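Local coordinates for 2-keto-3-deoxy-D-arabinonate dehydratase (Sulfolobus solfataricus, PDB 2Q18), which catalyses the dehydration of 2-dehydro-3-deoxy-D-arabinonate to 2,5-dioxopentanoate, a step in the pentose oxidation pathway that leads from D-arabinonate to 2-oxoglutarate, at residues Ala130-Ser135 with Lys182-Cys187; Glu138-Glu143 with Val165-Leu170; Ile208-Val213 with Ile258-Asp263; Lys264-Glu269 with Thr284-Arg289. All blocks are in the same frame, centred on the assembly; numbering follows the deposited sequence.

Contact 1: Ala130-Ser135 with Lys182-Cys187; sequences AIAVRS and KIYAGC. With PO4 (phosphate ion), chain B.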
loop_
_atom_site.group_PDB
_atom_site.type_symbol
_atom_site.label_atom_id
_atom_site.label_comp_id
_atom_site.label_asym_id
_atom_site.label_seq_id
_atom_site.Cartn_x
_atom_site.Cartn_y
_atom_site.Cartn_z
ATOM N N ALA A 130 -26.809 -12.155 8.074
ATOM C CA ALA A 130 -27.580 -12.139 9.313
ATOM C C ALA A 130 -27.440 -10.848 10.119
ATOM O O ALA A 130 -26.321 -10.376 10.369
ATOM C CB ALA A 130 -27.211 -13.342 10.179
ATOM N N ILE A 131 -28.582 -10.286 10.515
ATOM C CA ILE A 131 -28.627 -9.278 11.574
ATOM C C ILE A 131 -28.642 -10.007 12.918
ATOM O O ILE A 131 -28.857 -11.226 12.967
ATOM C CB ILE A 131 -29.844 -8.317 11.447
ATOM C CG1 ILE A 131 -31.172 -9.093 11.391
ATOM C CG2 ILE A 131 -29.682 -7.409 10.224
ATOM C CD1 ILE A 131 -32.426 -8.221 11.520
ATOM N N ALA A 132 -28.406 -9.277 14.006
ATOM C CA ALA A 132 -28.271 -9.917 15.308
ATOM C C ALA A 132 -29.190 -9.324 16.365
ATOM O O ALA A 132 -29.591 -8.159 16.281
ATOM C CB ALA A 132 -26.814 -9.889 15.776
ATOM N N VAL A 133 -29.540 -10.162 17.340
ATOM C CA VAL A 133 -30.254 -9.747 18.539
ATOM C C VAL A 133 -29.254 -9.924 19.663
ATOM O O VAL A 133 -28.662 -10.999 19.799
ATOM C CB VAL A 133 -31.524 -10.622 18.804
ATOM C CG1 VAL A 133 -32.165 -10.276 20.142
ATOM C CG2 VAL A 133 -32.540 -10.456 17.683
ATOM N N ARG A 134 -29.046 -8.870 20.451
ATOM C CA ARG A 134 -28.131 -8.919 21.589
ATOM C C ARG A 134 -28.509 -10.066 22.529
ATOM O O ARG A 134 -29.692 -10.364 22.709
ATOM C CB ARG A 134 -28.164 -7.591 22.360
ATOM C CG ARG A 134 -27.553 -6.382 21.632
ATOM C CD ARG A 134 -27.647 -5.110 22.496
ATOM N NE ARG A 134 -27.024 -5.337 23.798
ATOM C CZ ARG A 134 -25.850 -4.850 24.180
ATOM N NH1 ARG A 134 -25.153 -4.040 23.384
ATOM N NH2 ARG A 134 -25.385 -5.159 25.382
ATOM N N SER A 135 -27.496 -10.693 23.125
ATOM C CA SER A 135 -27.683 -11.774 24.088
ATOM C C SER A 135 -28.502 -11.347 25.307
ATOM O O SER A 135 -29.139 -12.182 25.954
ATOM C CB SER A 135 -26.329 -12.310 24.546
ATOM O OG SER A 135 -25.583 -11.301 25.207
ATOM N N LYS A 182 -28.436 0.224 20.260
ATOM C CA LYS A 182 -28.290 0.559 18.838
ATOM C C LYS A 182 -26.996 0.076 18.187
ATOM O O LYS A 182 -26.984 -0.190 16.988
ATOM C CB LYS A 182 -28.389 2.076 18.635
ATOM C CG LYS A 182 -29.765 2.681 18.888
ATOM C CD LYS A 182 -30.687 2.495 17.707
ATOM C CE LYS A 182 -32.005 3.213 17.930
ATOM N NZ LYS A 182 -32.929 2.981 16.783
ATOM N N ILE A 183 -25.915 -0.009 18.965
ATOM C CA ILE A 183 -24.566 -0.219 18.415
ATOM C C ILE A 183 -23.945 -1.525 18.904
ATOM O O ILE A 183 -23.575 -1.650 20.072
ATOM C CB ILE A 183 -23.594 0.969 18.747
ATOM C CG1 ILE A 183 -24.269 2.329 18.507
ATOM C CG2 ILE A 183 -22.291 0.853 17.931
ATOM C CD1 ILE A 183 -23.527 3.525 19.134
ATOM N N TYR A 184 -23.823 -2.487 17.990
ATOM C CA TYR A 184 -23.272 -3.812 18.289
ATOM C C TYR A 184 -23.097 -4.596 16.980
ATOM O O TYR A 184 -23.559 -4.152 15.929
ATOM C CB TYR A 184 -24.172 -4.568 19.287
ATOM C CG TYR A 184 -25.605 -4.746 18.826
ATOM C CD1 TYR A 184 -25.989 -5.884 18.116
ATOM C CD2 TYR A 184 -26.576 -3.783 19.102
ATOM C CE1 TYR A 184 -27.300 -6.053 17.679
ATOM C CE2 TYR A 184 -27.895 -3.945 18.672
ATOM C CZ TYR A 184 -28.245 -5.087 17.964
ATOM O OH TYR A 184 -29.540 -5.273 17.532
ATOM N N ALA A 185 -22.422 -5.744 17.034
ATOM C CA ALA A 185 -22.195 -6.540 15.825
ATOM C C ALA A 185 -23.524 -6.985 15.226
ATOM O O ALA A 185 -24.336 -7.612 15.906
ATOM C CB ALA A 185 -21.308 -7.747 16.125
ATOM N N GLY A 186 -23.748 -6.634 13.962
ATOM C CA GLY A 186 -24.986 -6.974 13.266
ATOM C C GLY A 186 -26.188 -6.117 13.628
ATOM O O GLY A 186 -27.332 -6.537 13.429
ATOM N N CYS A 187 -25.939 -4.907 14.135
ATOM C CA CYS A 187 -27.013 -4.003 14.572
ATOM C C CYS A 187 -27.681 -3.287 13.404
ATOM O O CYS A 187 -28.675 -2.571 13.581
ATOM C CB CYS A 187 -26.461 -2.962 15.540
ATOM S SG CYS A 187 -25.294 -1.783 14.770
HETATM P P PO4 B . -34.944 6.205 18.530
HETATM O O1 PO4 B . -34.965 4.849 17.865
HETATM O O2 PO4 B . -33.544 6.512 18.986
HETATM O O3 PO4 B . -35.414 7.226 17.529
HETATM O O4 PO4 B . -35.870 6.222 19.718
HETATM O O HOH W 1 -30.545 -6.400 19.971
#
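Ala132 meets the loop 182-187 through both of its backbone polar atoms. Ala132 N donates to Gly186 O at 3.0 Å. Ala132 O lies at the edge of the Tyr184 ring, in its plane, 3.1 Å from Tyr184 OH; a water that accepts from Arg134 N also lies at the hydroxyl. The ring is clasped on both faces. Arg134 CG sits over its centre, 3.6 Å from the centroid, as a CH-pi contact, and Cys187 CB covers the opposite face. CB of Tyr184 already points to 130-135, and its CG stands between the backbone N and carbonyl carbon (chi1 57°). An alanine in place of Tyr184 would probably leave a gap beneath Arg134 CG and deprive Ala132 O and the water of their phenolic partner. Beyond the ring, the Arg134 guanidinium turns to Asp136 in a salt bridge. The type II turn Tyr184-Cys187 is closed by Cys187 N bonding to Tyr184 O, and Gly186 occupies it with positive phi; a side chain there would crowd Ala132 CB, which already lies 3.4 Å from Ala185 O. At the start of the loop, NZ of substrate-binding Lys182 bonds O1 of a phosphate ion, probably from the crystallisation liquor, at 3.0 Å; it also bonds Ser166 OG and pairs with Asp164 and Glu143 of the magnesium site. The loop runs from helix 178-182 into strand 188-195, while strand 131-133 bonds along its other side to strand 280-288; a second subunit packs against Ala185 and Arg134.

Contact 2: Glu138-Glu143 with Val165-Leu170; sequences EWTLPE and VSARDL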
loop_
_atom_site.group_PDB
_atom_site.type_symbol
_atom_site.label_atom_id
_atom_site.label_comp_id
_atom_site.label_asym_id
_atom_site.label_seq_id
_atom_site.Cartn_x
_atom_site.Cartn_y
_atom_site.Cartn_z
ATOM N N GLU A 138 -34.437 -8.929 25.326
ATOM C CA GLU A 138 -35.616 -9.791 25.249
ATOM C C GLU A 138 -36.698 -9.163 24.374
ATOM O O GLU A 138 -37.804 -9.701 24.261
ATOM C CB GLU A 138 -36.163 -10.089 26.655
ATOM C CG GLU A 138 -35.404 -11.184 27.414
ATOM C CD GLU A 138 -34.089 -10.704 28.033
ATOM O OE1 GLU A 138 -34.086 -9.641 28.695
ATOM O OE2 GLU A 138 -33.060 -11.403 27.874
ATOM N N TRP A 139 -36.379 -8.020 23.764
ATOM C CA TRP A 139 -37.304 -7.346 22.852
ATOM C C TRP A 139 -36.576 -6.471 21.822
ATOM O O TRP A 139 -36.416 -5.255 22.007
ATOM C CB TRP A 139 -38.368 -6.549 23.629
ATOM C CG TRP A 139 -39.385 -5.881 22.750
ATOM C CD1 TRP A 139 -39.966 -6.399 21.627
ATOM C CD2 TRP A 139 -39.948 -4.574 22.928
ATOM N NE1 TRP A 139 -40.849 -5.492 21.090
ATOM C CE2 TRP A 139 -40.858 -4.364 21.869
ATOM C CE3 TRP A 139 -39.772 -3.561 23.880
ATOM C CZ2 TRP A 139 -41.589 -3.180 21.731
ATOM C CZ3 TRP A 139 -40.499 -2.382 23.742
ATOM C CH2 TRP A 139 -41.395 -2.203 22.674
ATOM N N THR A 140 -36.147 -7.107 20.734
ATOM C CA THR A 140 -35.458 -6.423 19.648
ATOM C C THR A 140 -36.360 -6.346 18.428
ATOM O O THR A 140 -36.929 -7.354 18.001
ATOM C CB THR A 140 -34.125 -7.130 19.299
ATOM O OG1 THR A 140 -33.198 -6.948 20.375
ATOM C CG2 THR A 140 -33.517 -6.574 18.021
ATOM N N LEU A 141 -36.494 -5.142 17.877
ATOM C CA LEU A 141 -37.290 -4.929 16.682
ATOM C C LEU A 141 -36.446 -4.427 15.519
ATOM O O LEU A 141 -35.470 -3.704 15.729
ATOM C CB LEU A 141 -38.419 -3.931 16.956
ATOM C CG LEU A 141 -39.533 -4.332 17.931
ATOM C CD1 LEU A 141 -40.551 -3.198 18.037
ATOM C CD2 LEU A 141 -40.204 -5.632 17.493
ATOM N N PRO A 142 -36.817 -4.815 14.283
ATOM C CA PRO A 142 -36.234 -4.150 13.133
ATOM C C PRO A 142 -36.928 -2.807 12.940
ATOM O O PRO A 142 -38.119 -2.675 13.240
ATOM C CB PRO A 142 -36.569 -5.090 11.973
ATOM C CG PRO A 142 -37.842 -5.772 12.396
ATOM C CD PRO A 142 -37.784 -5.865 13.898
ATOM N N GLU A 143 -36.183 -1.816 12.471
ATOM C CA GLU A 143 -36.767 -0.527 12.140
ATOM C C GLU A 143 -36.488 -0.228 10.669
ATOM O O GLU A 143 -35.358 0.105 10.302
ATOM C CB GLU A 143 -36.251 0.568 13.083
ATOM C CG GLU A 143 -36.515 0.260 14.565
ATOM C CD GLU A 143 -36.155 1.400 15.517
ATOM O OE1 GLU A 143 -36.499 1.291 16.715
ATOM O OE2 GLU A 143 -35.529 2.396 15.083
ATOM N N VAL A 165 -31.609 -2.027 13.494
ATOM C CA VAL A 165 -31.964 -3.072 14.455
ATOM C C VAL A 165 -31.792 -2.529 15.878
ATOM O O VAL A 165 -30.706 -2.075 16.255
ATOM C CB VAL A 165 -31.135 -4.369 14.242
ATOM C CG1 VAL A 165 -31.682 -5.506 15.093
ATOM C CG2 VAL A 165 -31.121 -4.778 12.766
ATOM N N SER A 166 -32.870 -2.585 16.658
ATOM C CA SER A 166 -32.936 -1.867 17.931
ATOM C C SER A 166 -33.405 -2.734 19.097
ATOM O O SER A 166 -34.489 -3.322 19.043
ATOM C CB SER A 166 -33.865 -0.661 17.794
ATOM O OG SER A 166 -33.541 0.106 16.651
ATOM N N ALA A 167 -32.590 -2.799 20.150
ATOM C CA ALA A 167 -32.979 -3.468 21.388
ATOM C C ALA A 167 -33.929 -2.560 22.168
ATOM O O ALA A 167 -33.528 -1.865 23.108
ATOM C CB ALA A 167 -31.761 -3.828 22.207
ATOM N N ARG A 168 -35.191 -2.569 21.751
ATOM C CA ARG A 168 -36.208 -1.661 22.272
ATOM C C ARG A 168 -36.415 -1.746 23.786
ATOM O O ARG A 168 -36.773 -0.750 24.420
ATOM C CB ARG A 168 -37.535 -1.869 21.535
ATOM C CG ARG A 168 -37.526 -1.434 20.068
ATOM C CD ARG A 168 -37.531 0.096 19.903
ATOM N NE ARG A 168 -38.501 0.744 20.787
ATOM C CZ ARG A 168 -39.812 0.805 20.559
ATOM N NH1 ARG A 168 -40.335 0.264 19.464
ATOM N NH2 ARG A 168 -40.605 1.408 21.433
ATOM N N ASP A 169 -36.177 -2.922 24.363
ATOM C CA ASP A 169 -36.323 -3.106 25.808
ATOM C C ASP A 169 -35.263 -2.340 26.594
ATOM O O ASP A 169 -35.568 -1.749 27.632
ATOM C CB ASP A 169 -36.335 -4.593 26.200
ATOM C CG ASP A 169 -35.099 -5.347 25.731
ATOM O OD1 ASP A 169 -34.574 -5.037 24.636
ATOM O OD2 ASP A 169 -34.658 -6.263 26.462
ATOM N N LEU A 170 -34.026 -2.342 26.093
ATOM C CA LEU A 170 -32.935 -1.615 26.739
ATOM C C LEU A 170 -33.172 -0.104 26.681
ATOM O O LEU A 170 -32.924 0.605 27.655
ATOM C CB LEU A 170 -31.573 -1.992 26.134
ATOM C CG LEU A 170 -31.143 -3.468 26.159
ATOM C CD1 LEU A 170 -29.694 -3.626 25.701
ATOM C CD2 LEU A 170 -31.332 -4.100 27.533
HETATM O O HOH W 2 -33.714 -6.579 29.011
HETATM O O HOH W 3 -39.178 0.144 16.793
#
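Leu141 and Ser166 form an antiparallel hydrogen-bonded pair where the two strands of the hairpin 140-150/156-167 come together at its open end, just before helix 168-173. Leu141 N donates to Ser166 O at 2.9 Å, and Ser166 N returns a bond to Leu141 O at 3.0 Å. Beyond this pair, side chains take over. Arg168 CB lies over one face of the Trp139 six-membered ring, 3.7 Å from its centroid, and the two side chains run side by side in the same direction, ring and guanidinium planes 46° apart. Arg168 also passes Leu141, whose CD1 is 3.8 Å from Arg168 NH1. At the helix start, Asp169 OD2 accepts from Glu138 N at 2.9 Å, met from above the carboxylate plane, and Asp169 OD1 bonds Ser137 OG. An alanine at Asp169 would probably leave Glu138 N and Ser137 OG without this acceptor and let the residues before the strand move more freely. Glu138 OE1 lies near Asp169 OD2, a likely repulsion that a water donating to both would ease. On the metal side, magnesium ligand Glu143 reaches over Ser166, which bonds Asp164 O and Lys182 through OG; Glu143 OE2 pairs with Lys182 NZ, and a water links Glu143 OE1 to Arg168 NH1. Polar groups thus meet at both ends (Glu138-Asp169, Glu143-Ser166) around the Trp139-Arg168-Leu141 packing, and the Glu143 end is consistent with a carboxylate held in place.

Contact 3: Ile208-Val213 with Ile258-Asp263; sequences ITLKIV and IVPGRD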
loop_
_atom_site.group_PDB
_atom_site.type_symbol
_atom_site.label_atom_id
_atom_site.label_comp_id
_atom_site.label_asym_id
_atom_site.label_seq_id
_atom_site.Cartn_x
_atom_site.Cartn_y
_atom_site.Cartn_z
ATOM N N ILE A 208 -42.894 1.800 2.090
ATOM C CA ILE A 208 -41.997 0.953 2.869
ATOM C C ILE A 208 -42.829 -0.163 3.487
ATOM O O ILE A 208 -43.826 0.107 4.158
ATOM C CB ILE A 208 -41.265 1.746 3.986
ATOM C CG1 ILE A 208 -40.501 2.942 3.395
ATOM C CG2 ILE A 208 -40.336 0.821 4.795
ATOM C CD1 ILE A 208 -39.826 3.833 4.429
ATOM N N THR A 209 -42.432 -1.409 3.243
ATOM C CA THR A 209 -43.138 -2.563 3.796
ATOM C C THR A 209 -42.176 -3.432 4.589
ATOM O O THR A 209 -41.120 -3.813 4.081
ATOM C CB THR A 209 -43.804 -3.412 2.685
ATOM O OG1 THR A 209 -44.590 -2.564 1.837
ATOM C CG2 THR A 209 -44.693 -4.510 3.282
ATOM N N LEU A 210 -42.544 -3.725 5.835
ATOM C CA LEU A 210 -41.806 -4.659 6.676
ATOM C C LEU A 210 -42.560 -5.983 6.826
ATOM O O LEU A 210 -43.773 -5.995 7.067
ATOM C CB LEU A 210 -41.545 -4.059 8.064
ATOM C CG LEU A 210 -41.040 -4.989 9.181
ATOM C CD1 LEU A 210 -39.615 -5.475 8.923
ATOM C CD2 LEU A 210 -41.134 -4.322 10.546
ATOM N N LYS A 211 -41.823 -7.085 6.689
ATOM C CA LYS A 211 -42.327 -8.419 6.996
ATOM C C LYS A 211 -41.329 -9.151 7.876
ATOM O O LYS A 211 -40.126 -9.163 7.591
ATOM C CB LYS A 211 -42.568 -9.226 5.717
ATOM C CG LYS A 211 -43.794 -8.803 4.935
ATOM C CD LYS A 211 -43.804 -9.375 3.520
ATOM C CE LYS A 211 -44.062 -10.874 3.504
ATOM N NZ LYS A 211 -44.226 -11.385 2.108
ATOM N N ILE A 212 -41.829 -9.734 8.960
ATOM C CA ILE A 212 -41.045 -10.653 9.769
ATOM C C ILE A 212 -41.610 -12.052 9.536
ATOM O O ILE A 212 -42.779 -12.320 9.835
ATOM C CB ILE A 212 -41.077 -10.290 11.267
ATOM C CG1 ILE A 212 -40.601 -8.839 11.476
ATOM C CG2 ILE A 212 -40.232 -11.285 12.072
ATOM C CD1 ILE A 212 -40.887 -8.256 12.862
ATOM N N VAL A 213 -40.779 -12.929 8.983
ATOM C CA VAL A 213 -41.193 -14.284 8.634
ATOM C C VAL A 213 -40.587 -15.265 9.628
ATOM O O VAL A 213 -39.363 -15.335 9.783
ATOM C CB VAL A 213 -40.807 -14.647 7.176
ATOM C CG1 VAL A 213 -41.288 -16.059 6.818
ATOM C CG2 VAL A 213 -41.389 -13.634 6.202
ATOM N N ILE A 258 -42.890 2.216 11.069
ATOM C CA ILE A 258 -43.395 0.852 11.249
ATOM C C ILE A 258 -42.814 0.248 12.523
ATOM O O ILE A 258 -41.613 -0.049 12.606
ATOM C CB ILE A 258 -43.123 -0.057 10.019
ATOM C CG1 ILE A 258 -43.696 0.574 8.749
ATOM C CG2 ILE A 258 -43.723 -1.456 10.236
ATOM C CD1 ILE A 258 -43.100 0.043 7.455
ATOM N N VAL A 259 -43.678 0.090 13.521
ATOM C CA VAL A 259 -43.268 -0.364 14.841
ATOM C C VAL A 259 -44.134 -1.552 15.278
ATOM O O VAL A 259 -45.271 -1.363 15.720
ATOM C CB VAL A 259 -43.363 0.781 15.897
ATOM C CG1 VAL A 259 -42.838 0.318 17.247
ATOM C CG2 VAL A 259 -42.605 2.029 15.434
ATOM N N PRO A 260 -43.605 -2.785 15.137
ATOM C CA PRO A 260 -44.295 -3.971 15.656
ATOM C C PRO A 260 -44.552 -3.877 17.161
ATOM O O PRO A 260 -43.917 -3.072 17.857
ATOM C CB PRO A 260 -43.311 -5.106 15.352
ATOM C CG PRO A 260 -42.503 -4.609 14.201
ATOM C CD PRO A 260 -42.346 -3.142 14.457
ATOM N N GLY A 261 -45.483 -4.696 17.649
ATOM C CA GLY A 261 -45.874 -4.678 19.051
ATOM C C GLY A 261 -44.850 -5.304 19.973
ATOM O O GLY A 261 -43.830 -5.831 19.520
ATOM N N ARG A 262 -45.139 -5.259 21.272
ATOM C CA ARG A 262 -44.233 -5.764 22.303
ATOM C C ARG A 262 -44.057 -7.283 22.266
ATOM O O ARG A 262 -43.082 -7.812 22.807
ATOM C CB ARG A 262 -44.701 -5.314 23.691
ATOM C CG ARG A 262 -43.593 -5.286 24.743
ATOM C CD ARG A 262 -44.011 -4.495 25.977
ATOM N NE ARG A 262 -44.264 -3.087 25.670
ATOM C CZ ARG A 262 -44.735 -2.194 26.538
ATOM N NH1 ARG A 262 -44.930 -0.938 26.153
ATOM N NH2 ARG A 262 -45.012 -2.548 27.790
ATOM N N ASP A 263 -44.998 -7.979 21.630
ATOM C CA ASP A 263 -44.922 -9.436 21.488
ATOM C C ASP A 263 -44.237 -9.864 20.181
ATOM O O ASP A 263 -44.074 -11.060 19.917
ATOM C CB ASP A 263 -46.320 -10.069 21.608
ATOM C CG ASP A 263 -47.294 -9.575 20.542
ATOM O OD1 ASP A 263 -47.064 -8.498 19.944
ATOM O OD2 ASP A 263 -48.308 -10.269 20.307
#
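Ile258 carries CG2 anti to its backbone N and CG1 beside that N (chi1 -55°), and the two branches part to meet different residues of strand 207-214. Ile258 CG2 touches Leu210 CD2 at 3.9 Å, and Leu210 CB is nearly as close. The other branch extends toward Ile208, where Ile258 CD1 packs against Ile208 CG2 at 3.9 Å and lies 3.4 Å from Ile208 O. In Leu210, CG is anti to the backbone N (chi1 168°); Leu210 CD2 also meets Pro260 CG at 3.9 Å, the two side chains approaching tip to tip. Leu210 CD2 thus touches both Ile258 and Pro260, while the Leu210 side chain crosses that of Ile258 obliquely. Ile212 closes the row more loosely, with Ile212 CD1 4.2 Å from Pro260 CG. Alternate residues of the strand, Ile208, Leu210 and Ile212, all point to this side, as expected of a beta strand with one face turned inward, and the loop following strand 250-253 lies over that face in this FAH-family fold. The contact is entirely apolar in its side chains. The strand spends its backbone bonds on its neighbours 217-225 and 271-276. Pro144, next to the magnesium ligands Glu143 and Glu145, packs on Ile208, Leu210 and Ile258, and Phe220 of strand 217-225 adds to the apolar cluster beside Leu210 and Ile258. Ile258 N is bonded to OG1 of Thr256, a substrate-binding residue.

Contact 4: Lys264-Glu269 with Thr284-Arg289; sequences KGLKDE and TPVKKR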
loop_
_atom_site.group_PDB
_atom_site.type_symbol
_atom_site.label_atom_id
_atom_site.label_comp_id
_atom_site.label_asym_id
_atom_site.label_seq_id
_atom_site.Cartn_x
_atom_site.Cartn_y
_atom_site.Cartn_z
ATOM N N LYS A 264 -43.824 -8.880 19.381
ATOM C CA LYS A 264 -43.263 -9.134 18.052
ATOM C C LYS A 264 -41.732 -9.101 18.008
ATOM O O LYS A 264 -41.132 -8.895 16.950
ATOM C CB LYS A 264 -43.870 -8.176 17.015
ATOM C CG LYS A 264 -45.385 -8.316 16.826
ATOM C CD LYS A 264 -45.777 -9.731 16.400
ATOM C CE LYS A 264 -47.284 -9.924 16.341
ATOM N NZ LYS A 264 -47.894 -9.221 15.183
ATOM N N GLY A 265 -41.109 -9.319 19.163
ATOM C CA GLY A 265 -39.656 -9.366 19.266
ATOM C C GLY A 265 -39.043 -10.434 18.381
ATOM O O GLY A 265 -39.534 -11.567 18.312
ATOM N N LEU A 266 -37.968 -10.058 17.692
ATOM C CA LEU A 266 -37.219 -10.962 16.826
ATOM C C LEU A 266 -36.643 -12.142 17.597
ATOM O O LEU A 266 -36.247 -12.003 18.755
ATOM C CB LEU A 266 -36.071 -10.193 16.161
ATOM C CG LEU A 266 -36.141 -9.683 14.717
ATOM C CD1 LEU A 266 -37.553 -9.437 14.189
ATOM C CD2 LEU A 266 -35.256 -8.444 14.551
ATOM N N LYS A 267 -36.597 -13.302 16.952
ATOM C CA LYS A 267 -35.831 -14.423 17.493
ATOM C C LYS A 267 -34.975 -15.127 16.448
ATOM O O LYS A 267 -35.096 -14.868 15.253
ATOM C CB LYS A 267 -36.709 -15.409 18.286
ATOM C CG LYS A 267 -37.969 -15.883 17.606
ATOM C CD LYS A 267 -38.805 -16.790 18.540
ATOM C CE LYS A 267 -39.373 -16.020 19.733
ATOM N NZ LYS A 267 -40.240 -16.868 20.603
ATOM N N ASP A 268 -34.095 -16.002 16.925
ATOM C CA ASP A 268 -33.172 -16.743 16.080
ATOM C C ASP A 268 -33.898 -17.364 14.891
ATOM O O ASP A 268 -34.980 -17.940 15.044
ATOM C CB ASP A 268 -32.467 -17.822 16.903
ATOM C CG ASP A 268 -31.189 -18.315 16.253
ATOM O OD1 ASP A 268 -30.231 -17.519 16.126
ATOM O OD2 ASP A 268 -31.133 -19.506 15.885
ATOM N N GLU A 269 -33.302 -17.197 13.708
ATOM C CA GLU A 269 -33.785 -17.764 12.436
ATOM C C GLU A 269 -34.986 -17.054 11.795
ATOM O O GLU A 269 -35.422 -17.455 10.715
ATOM C CB GLU A 269 -34.007 -19.294 12.508
ATOM C CG GLU A 269 -32.800 -20.128 12.986
ATOM C CD GLU A 269 -31.530 -19.959 12.140
ATOM O OE1 GLU A 269 -31.601 -19.442 10.999
ATOM O OE2 GLU A 269 -30.445 -20.354 12.626
ATOM N N THR A 284 -32.789 -10.249 5.407
ATOM C CA THR A 284 -31.770 -10.692 6.350
ATOM C C THR A 284 -32.317 -11.708 7.357
ATOM O O THR A 284 -33.304 -11.429 8.051
ATOM C CB THR A 284 -31.153 -9.507 7.144
ATOM O OG1 THR A 284 -32.166 -8.882 7.938
ATOM C CG2 THR A 284 -30.515 -8.464 6.211
ATOM N N PRO A 285 -31.677 -12.890 7.443
ATOM C CA PRO A 285 -31.959 -13.794 8.561
ATOM C C PRO A 285 -31.494 -13.195 9.886
ATOM O O PRO A 285 -30.700 -12.247 9.895
ATOM C CB PRO A 285 -31.147 -15.050 8.228
ATOM C CG PRO A 285 -30.099 -14.595 7.264
ATOM C CD PRO A 285 -30.692 -13.453 6.499
ATOM N N VAL A 286 -31.995 -13.743 10.989
ATOM C CA VAL A 286 -31.703 -13.225 12.317
ATOM C C VAL A 286 -30.930 -14.268 13.111
ATOM O O VAL A 286 -31.253 -15.457 13.077
ATOM C CB VAL A 286 -33.006 -12.837 13.069
ATOM C CG1 VAL A 286 -32.707 -12.345 14.479
ATOM C CG2 VAL A 286 -33.780 -11.786 12.293
ATOM N N LYS A 287 -29.896 -13.811 13.807
ATOM C CA LYS A 287 -29.145 -14.645 14.726
ATOM C C LYS A 287 -29.231 -14.050 16.131
ATOM O O LYS A 287 -28.886 -12.884 16.345
ATOM C CB LYS A 287 -27.685 -14.772 14.266
ATOM C CG LYS A 287 -26.740 -15.428 15.269
ATOM C CD LYS A 287 -26.947 -16.941 15.343
ATOM C CE LYS A 287 -26.182 -17.558 16.508
ATOM N NZ LYS A 287 -26.476 -19.013 16.626
ATOM N N LYS A 288 -29.713 -14.848 17.078
ATOM C CA LYS A 288 -29.704 -14.455 18.479
ATOM C C LYS A 288 -28.328 -14.748 19.071
ATOM O O LYS A 288 -27.847 -15.881 19.006
ATOM C CB LYS A 288 -30.800 -15.191 19.259
ATOM C CG LYS A 288 -30.699 -15.061 20.778
ATOM C CD LYS A 288 -31.246 -13.733 21.278
ATOM C CE LYS A 288 -31.152 -13.643 22.798
ATOM N NZ LYS A 288 -31.902 -12.467 23.325
ATOM N N ARG A 289 -27.699 -13.721 19.640
ATOM C CA ARG A 289 -26.379 -13.874 20.247
ATOM C C ARG A 289 -26.460 -14.666 21.551
ATOM O O ARG A 289 -27.418 -14.532 22.310
ATOM C CB ARG A 289 -25.718 -12.511 20.493
ATOM C CG ARG A 289 -25.481 -11.662 19.241
ATOM C CD ARG A 289 -24.457 -12.277 18.292
ATOM N NE ARG A 289 -23.972 -11.298 17.314
ATOM C CZ ARG A 289 -23.592 -11.585 16.069
ATOM N NH1 ARG A 289 -23.167 -10.616 15.269
ATOM N NH2 ARG A 289 -23.649 -12.831 15.611
#
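Val286 and Asp268 carry most of this contact, one through apolar packing and the other through a carboxylate oxygen. Val286 faces the loop 264-269 with both methyls. Val286 CG1, anti to the backbone N (chi1 178°), lies 3.6 Å from Lys267 O, and Val286 CG2 packs on Leu266 CG at 4.0 Å, the two side chains crossing at about a right angle. The backbone of Val286 takes part as well: Val286 O accepts from Glu269 N at 2.8 Å. In Asp268, CG is anti to the backbone N (chi1 -161°). Asp268 OD1 accepts from Lys288 N at 2.9 Å through the anti lone pair, the one turned away from OD2. In this way a side chain supplies the acceptor for a strand N-H, two residues after Val286, whose carbonyl is taken by Glu269. Asp268 OD1 also rests against the aliphatic part of Lys287, 3.4 Å from Lys287 CD, while the ammonium NZ stays 4.1 Å away, too far for a salt bridge but near enough that the opposite charges probably attract. CB of Asp268 and CB of Lys288 touch beside the bond; farther out, Lys288 NZ turns off to Arg134 O. Glu269, with positive phi, takes the chain on toward strand 271-276. Strand 280-288 lies between strands 131-133 and 271-276, and the loop meets it at Leu266-Glu269, with Leu266 packing on Val272 and Ile212 and bonding through its backbone to Thr140 of strand 140-150.

How the contacts relate
Contacts 1 and 3 are buried, whereas contacts 2 and 4 are partly exposed. Contacts 1, 3 and 4 all reach the sheet containing strands 131-133, 280-288 and 207-214: contact 1 and contact 4 hold adjacent strands, and backbone bonds such as Ile131 O to Lys287 N join them. Contact 3 is purely apolar; contact 4 mixes one apolar side chain pair with backbone and carboxylate bonds near the surface. Contacts 1 and 2 border the metal and substrate site, meeting where Lys182 NZ bonds Ser166 OG, and both include bridging waters. Contacts 2 and 4 each touch the other three, Thr140 O of contact 2 bonding Leu266 N of contact 4.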